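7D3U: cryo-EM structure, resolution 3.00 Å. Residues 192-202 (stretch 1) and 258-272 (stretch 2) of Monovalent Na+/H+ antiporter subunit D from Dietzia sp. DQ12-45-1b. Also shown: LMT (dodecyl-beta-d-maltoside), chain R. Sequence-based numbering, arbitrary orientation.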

# COMPACT_ATOMS: atom_id res chain seq x y z
N ASN A 192 22.93 1.01 12.49
CA ASN A 192 22.20 0.35 13.56
C ASN A 192 21.26 1.34 14.23
O ASN A 192 21.65 2.47 14.55
CB ASN A 192 23.18 -0.24 14.57
CG ASN A 192 22.55 -1.29 15.45
OD1 ASN A 192 21.45 -1.11 15.97
ND2 ASN A 192 23.25 -2.41 15.63
N ILE A 193 20.01 0.92 14.46
CA ILE A 193 19.03 1.83 15.04
C ILE A 193 19.36 2.11 16.50
O ILE A 193 19.10 3.21 17.00
CB ILE A 193 17.61 1.27 14.87
CG1 ILE A 193 17.33 0.96 13.40
CG2 ILE A 193 16.58 2.25 15.39
CD1 ILE A 193 15.90 0.54 13.13
N ALA A 194 19.94 1.14 17.20
CA ALA A 194 20.29 1.35 18.60
C ALA A 194 21.40 2.39 18.74
O ALA A 194 21.28 3.33 19.53
CB ALA A 194 20.72 0.03 19.24
N GLN A 195 22.48 2.24 17.97
CA GLN A 195 23.59 3.18 18.04
C GLN A 195 23.21 4.58 17.59
O GLN A 195 24.01 5.51 17.74
CB GLN A 195 24.77 2.67 17.22
CG GLN A 195 25.06 1.20 17.44
CD GLN A 195 26.54 0.91 17.56
OE1 GLN A 195 27.29 1.03 16.60
NE2 GLN A 195 26.98 0.54 18.76
N LEU A 196 22.01 4.76 17.03
CA LEU A 196 21.44 6.07 16.74
C LEU A 196 20.44 6.47 17.81
O LEU A 196 19.40 7.07 17.51
CB LEU A 196 20.79 6.07 15.36
CG LEU A 196 21.69 5.68 14.19
CD1 LEU A 196 20.87 5.32 12.98
CD2 LEU A 196 22.66 6.80 13.87
N HIS A 197 20.73 6.13 19.07
CA HIS A 197 19.78 6.31 20.16
C HIS A 197 19.19 7.71 20.22
O HIS A 197 18.04 7.88 20.62
CB HIS A 197 20.46 5.99 21.50
CG HIS A 197 21.64 6.86 21.79
ND1 HIS A 197 22.86 6.71 21.17
CD2 HIS A 197 21.79 7.89 22.66
CE1 HIS A 197 23.71 7.61 21.63
NE2 HIS A 197 23.09 8.33 22.54
N GLY A 198 19.96 8.72 19.85
CA GLY A 198 19.45 10.07 19.91
C GLY A 198 19.94 10.95 18.78
O GLY A 198 19.82 12.18 18.85
N ALA A 199 20.49 10.34 17.73
CA ALA A 199 21.15 11.13 16.70
C ALA A 199 20.13 11.73 15.74
O ALA A 199 20.27 11.61 14.52
CB ALA A 199 22.15 10.27 15.93
N ALA A 200 19.10 12.38 16.28
CA ALA A 200 18.26 13.28 15.51
C ALA A 200 17.87 14.53 16.28
O ALA A 200 17.42 15.50 15.66
CB ALA A 200 16.99 12.57 15.04
N SER A 201 18.03 14.56 17.60
CA SER A 201 17.83 15.75 18.41
C SER A 201 19.14 16.38 18.84
O SER A 201 19.14 17.29 19.68
CB SER A 201 16.98 15.41 19.64
OG SER A 201 16.01 14.42 19.32
N GLU A 202 20.26 15.91 18.30
CA GLU A 202 21.58 16.45 18.60
C GLU A 202 22.11 17.33 17.48
O GLU A 202 22.82 18.31 17.76
CB GLU A 202 22.57 15.32 18.87
CG GLU A 202 22.19 14.42 20.04
CD GLU A 202 23.04 13.17 20.12
OE1 GLU A 202 23.82 12.92 19.17
OE2 GLU A 202 22.93 12.44 21.12
C1B LMT R . 16.76 26.17 13.95
C2B LMT R . 16.90 27.22 12.83
C3B LMT R . 17.49 28.53 13.38
C4B LMT R . 17.28 28.63 14.91
C5B LMT R . 17.99 27.42 15.55
C6B LMT R . 17.52 27.24 16.99
O1B LMT R . 16.64 24.91 13.39
O2B LMT R . 17.73 26.68 11.88
O3B LMT R . 17.00 29.62 12.72
O4' LMT R . 17.80 29.80 15.40
O5B LMT R . 17.85 26.22 14.82
O6B LMT R . 18.24 26.24 17.60
C1' LMT R . 16.01 22.08 11.65
C2' LMT R . 16.03 23.46 10.99
C3' LMT R . 15.03 24.38 11.71
C4' LMT R . 15.34 24.40 13.21
C5' LMT R . 15.34 22.92 13.66
C6' LMT R . 14.49 22.63 14.87
O1' LMT R . 15.73 21.11 10.73
O2' LMT R . 17.29 23.98 11.15
O3' LMT R . 13.76 23.95 11.50
O5' LMT R . 14.97 22.07 12.61
O6' LMT R . 13.69 23.73 15.04
C1 LMT R . 14.44 20.57 10.78
C2 LMT R . 14.63 19.11 10.48
C3 LMT R . 13.50 18.43 9.78
C4 LMT R . 13.19 17.17 10.55
C5 LMT R . 11.91 16.59 10.08
C6 LMT R . 11.33 15.64 11.07
C7 LMT R . 10.03 15.12 10.55
C8 LMT R . 9.44 14.19 11.54
C9 LMT R . 8.13 13.61 11.13
C10 LMT R . 7.71 12.64 12.19
C11 LMT R . 6.53 13.14 12.95
C12 LMT R . 5.46 12.11 13.06
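Stretch 2 258-272: YRIYAVIFDGDSRYL

The centre of this contact is apolar, and I264 occupies it. Its CD1 lies 3.7 Å from L196 CD1, and its CG1 lies 4.2 Å from I193 CG2. A third neighbour is A200, whose CB is 3.9 Å from I264 CG2. The CA-to-CB bond of I264 points away overall, yet its side chain still packs against these three residues. It adopts the m,t rotamer, and I193 does the same.

I193 extends the apolar patch along the helix of stretch 2. Its CD1 meets I260 CD1 at 3.7 Å. Its CG2 meets V263 CG1 at the same distance, 3.7 Å. The CB of I260 points sideways, but the end of its side chain comes nearer and makes the contact. R259 touches the margin of this patch through carbon, with its CG 4.4 Å from I193 CD1.

At the other end of the patch, A200 packs on F265. The CB of A200 lies over one face of the ring, 3.6 Å from its centroid and 17° off the normal. This is a CH-pi contact. The closest pair is A200 CB to F265 CD1, at 3.5 Å. The detergent LMT also reaches this ring, with its C6 at 3.5 Å from F265 CZ.

Stretch 2 enters as a helix that begins earlier in the chain, and it gives way to loop or turn before D266. D266 leaves helical phi/psi with a positive phi of 60°, and G267 also has positive phi. Stretch 1 has helical phi/psi at 193-195 but lacks the regular bonds, and continues as loop or turn. The two stretches run in the same general sense: I193 lies by I260 and V263, G198 by I264, and A200 by F265. The CA atoms of G198 and I264 are 5.2 Å apart, and those of A200 and F265 are 4.8 Å apart. No regular pairing joins the backbones.

Backbone carbon and oxygen meet instead. I264 CA lies 3.3 Å from L196 O, and the C-H points straight at the oxygen, with an angle of 179° at the hydrogen. G198 CA makes a longer contact of this kind with I264 O, at 3.6 Å. Beside them, H197 O and V263 O are 2.6 Å apart. Both are acceptors, so this close approach is not a hydrogen bond.

The polar edge is formed around S201. Its OG is 3.1 Å from F265 O, but the angle is poor for a hydrogen bond. The same OG lies 3.2 Å from D268 OD1. D268 in turn faces R270: its OD2 is 2.7 Å from R270 NH1 in a salt bridge within stretch 2. The oxygen lies well out of the guanidinium plane, so the attraction is one of charge alone. R270 NH1 also comes within 4.4 Å of S201 CB. Across the whole contact no clear hydrogen bond links the stretches. Together they bury 608 Å², both sides summed.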

# COMPACT_ATOMS: atom_id res chain seq x y z
N TYR A 258 7.18 4.19 13.38
CA TYR A 258 7.12 4.17 14.84
C TYR A 258 8.50 3.93 15.44
O TYR A 258 8.96 4.71 16.29
CB TYR A 258 6.14 3.10 15.31
CG TYR A 258 4.74 3.60 15.53
CD1 TYR A 258 3.96 4.01 14.46
CD2 TYR A 258 4.19 3.66 16.80
CE1 TYR A 258 2.68 4.47 14.65
CE2 TYR A 258 2.91 4.12 17.00
CZ TYR A 258 2.16 4.52 15.92
OH TYR A 258 0.88 4.97 16.11
N ARG A 259 9.17 2.87 15.01
CA ARG A 259 10.47 2.52 15.59
C ARG A 259 11.50 3.61 15.34
O ARG A 259 12.26 3.96 16.25
CB ARG A 259 10.95 1.19 15.01
CG ARG A 259 12.26 0.71 15.61
CD ARG A 259 12.04 0.13 16.99
NE ARG A 259 11.44 -1.20 16.93
CZ ARG A 259 10.93 -1.83 17.98
NH1 ARG A 259 10.94 -1.26 19.17
NH2 ARG A 259 10.41 -3.04 17.84
N ILE A 260 11.53 4.17 14.13
CA ILE A 260 12.53 5.18 13.80
C ILE A 260 12.30 6.44 14.61
O ILE A 260 13.22 6.97 15.25
CB ILE A 260 12.53 5.47 12.29
CG1 ILE A 260 13.07 4.26 11.53
CG2 ILE A 260 13.37 6.68 11.99
CD1 ILE A 260 14.36 3.75 12.07
N TYR A 261 11.07 6.96 14.61
CA TYR A 261 10.82 8.19 15.34
C TYR A 261 10.89 8.00 16.85
O TYR A 261 11.13 8.97 17.57
CB TYR A 261 9.46 8.78 14.97
CG TYR A 261 9.30 10.21 15.44
CD1 TYR A 261 9.84 11.26 14.72
CD2 TYR A 261 8.63 10.50 16.62
CE1 TYR A 261 9.71 12.56 15.15
CE2 TYR A 261 8.50 11.79 17.06
CZ TYR A 261 9.04 12.82 16.32
OH TYR A 261 8.91 14.12 16.75
N ALA A 262 10.71 6.77 17.34
CA ALA A 262 10.80 6.56 18.78
C ALA A 262 12.24 6.39 19.23
O ALA A 262 12.62 6.88 20.30
CB ALA A 262 9.98 5.34 19.18
N VAL A 263 13.07 5.71 18.44
CA VAL A 263 14.45 5.47 18.82
C VAL A 263 15.34 6.60 18.32
O VAL A 263 15.94 7.32 19.12
CB VAL A 263 14.94 4.11 18.30
CG1 VAL A 263 16.40 3.92 18.65
CG2 VAL A 263 14.10 2.99 18.87
N ILE A 264 15.42 6.77 17.00
CA ILE A 264 16.35 7.74 16.44
C ILE A 264 15.97 9.15 16.87
O ILE A 264 16.75 9.85 17.53
CB ILE A 264 16.39 7.62 14.90
CG1 ILE A 264 17.03 6.30 14.50
CG2 ILE A 264 17.18 8.77 14.31
CD1 ILE A 264 17.22 6.15 13.02
N PHE A 265 14.77 9.59 16.52
CA PHE A 265 14.33 10.94 16.87
C PHE A 265 14.06 11.10 18.36
O PHE A 265 13.93 12.23 18.83
CB PHE A 265 13.07 11.30 16.09
CG PHE A 265 13.34 12.15 14.89
CD1 PHE A 265 13.59 13.50 15.02
CD2 PHE A 265 13.33 11.60 13.62
CE1 PHE A 265 13.84 14.28 13.92
CE2 PHE A 265 13.57 12.38 12.52
CZ PHE A 265 13.83 13.72 12.66
N ASP A 266 13.97 10.00 19.11
CA ASP A 266 13.75 10.01 20.55
C ASP A 266 12.44 10.69 20.94
O ASP A 266 12.27 11.09 22.10
CB ASP A 266 14.92 10.68 21.28
CG ASP A 266 15.19 10.07 22.64
OD1 ASP A 266 15.50 8.86 22.69
OD2 ASP A 266 15.08 10.79 23.65
N GLY A 267 11.50 10.81 20.01
CA GLY A 267 10.28 11.54 20.27
C GLY A 267 10.59 12.98 20.62
O GLY A 267 10.24 13.46 21.70
N ASP A 268 11.24 13.68 19.69
CA ASP A 268 11.84 14.97 20.00
C ASP A 268 10.82 16.03 20.38
O ASP A 268 11.18 17.02 21.01
CB ASP A 268 12.68 15.45 18.82
CG ASP A 268 13.62 16.58 19.20
OD1 ASP A 268 14.01 16.66 20.38
OD2 ASP A 268 13.98 17.38 18.32
N SER A 269 9.56 15.85 19.98
CA SER A 269 8.43 16.72 20.30
C SER A 269 8.53 18.10 19.66
O SER A 269 7.63 18.92 19.86
CB SER A 269 8.23 16.89 21.81
OG SER A 269 9.34 17.55 22.39
N ARG A 270 9.60 18.39 18.93
CA ARG A 270 9.68 19.63 18.17
C ARG A 270 9.12 19.48 16.77
O ARG A 270 8.59 20.45 16.22
CB ARG A 270 11.13 20.13 18.09
CG ARG A 270 11.87 20.13 19.42
CD ARG A 270 13.04 21.10 19.39
NE ARG A 270 13.89 20.91 18.22
CZ ARG A 270 14.97 20.13 18.20
NH1 ARG A 270 15.32 19.47 19.29
NH2 ARG A 270 15.69 20.01 17.09
N TYR A 271 9.23 18.29 16.19
CA TYR A 271 8.68 18.00 14.87
C TYR A 271 7.45 17.11 14.95
O TYR A 271 7.21 16.28 14.07
CB TYR A 271 9.74 17.35 13.99
CG TYR A 271 11.15 17.82 14.26
CD1 TYR A 271 11.60 19.05 13.80
CD2 TYR A 271 12.04 17.03 14.98
CE1 TYR A 271 12.88 19.48 14.04
CE2 TYR A 271 13.32 17.45 15.23
CZ TYR A 271 13.74 18.68 14.76
OH TYR A 271 15.02 19.11 15.01
N LEU A 272 6.66 17.25 16.02
CA LEU A 272 5.39 16.55 16.10
C LEU A 272 4.27 17.29 15.40
O LEU A 272 3.27 16.66 15.02
CB LEU A 272 5.01 16.31 17.57
CG LEU A 272 5.76 15.19 18.27
CD1 LEU A 272 5.21 14.97 19.67
CD2 LEU A 272 5.67 13.91 17.46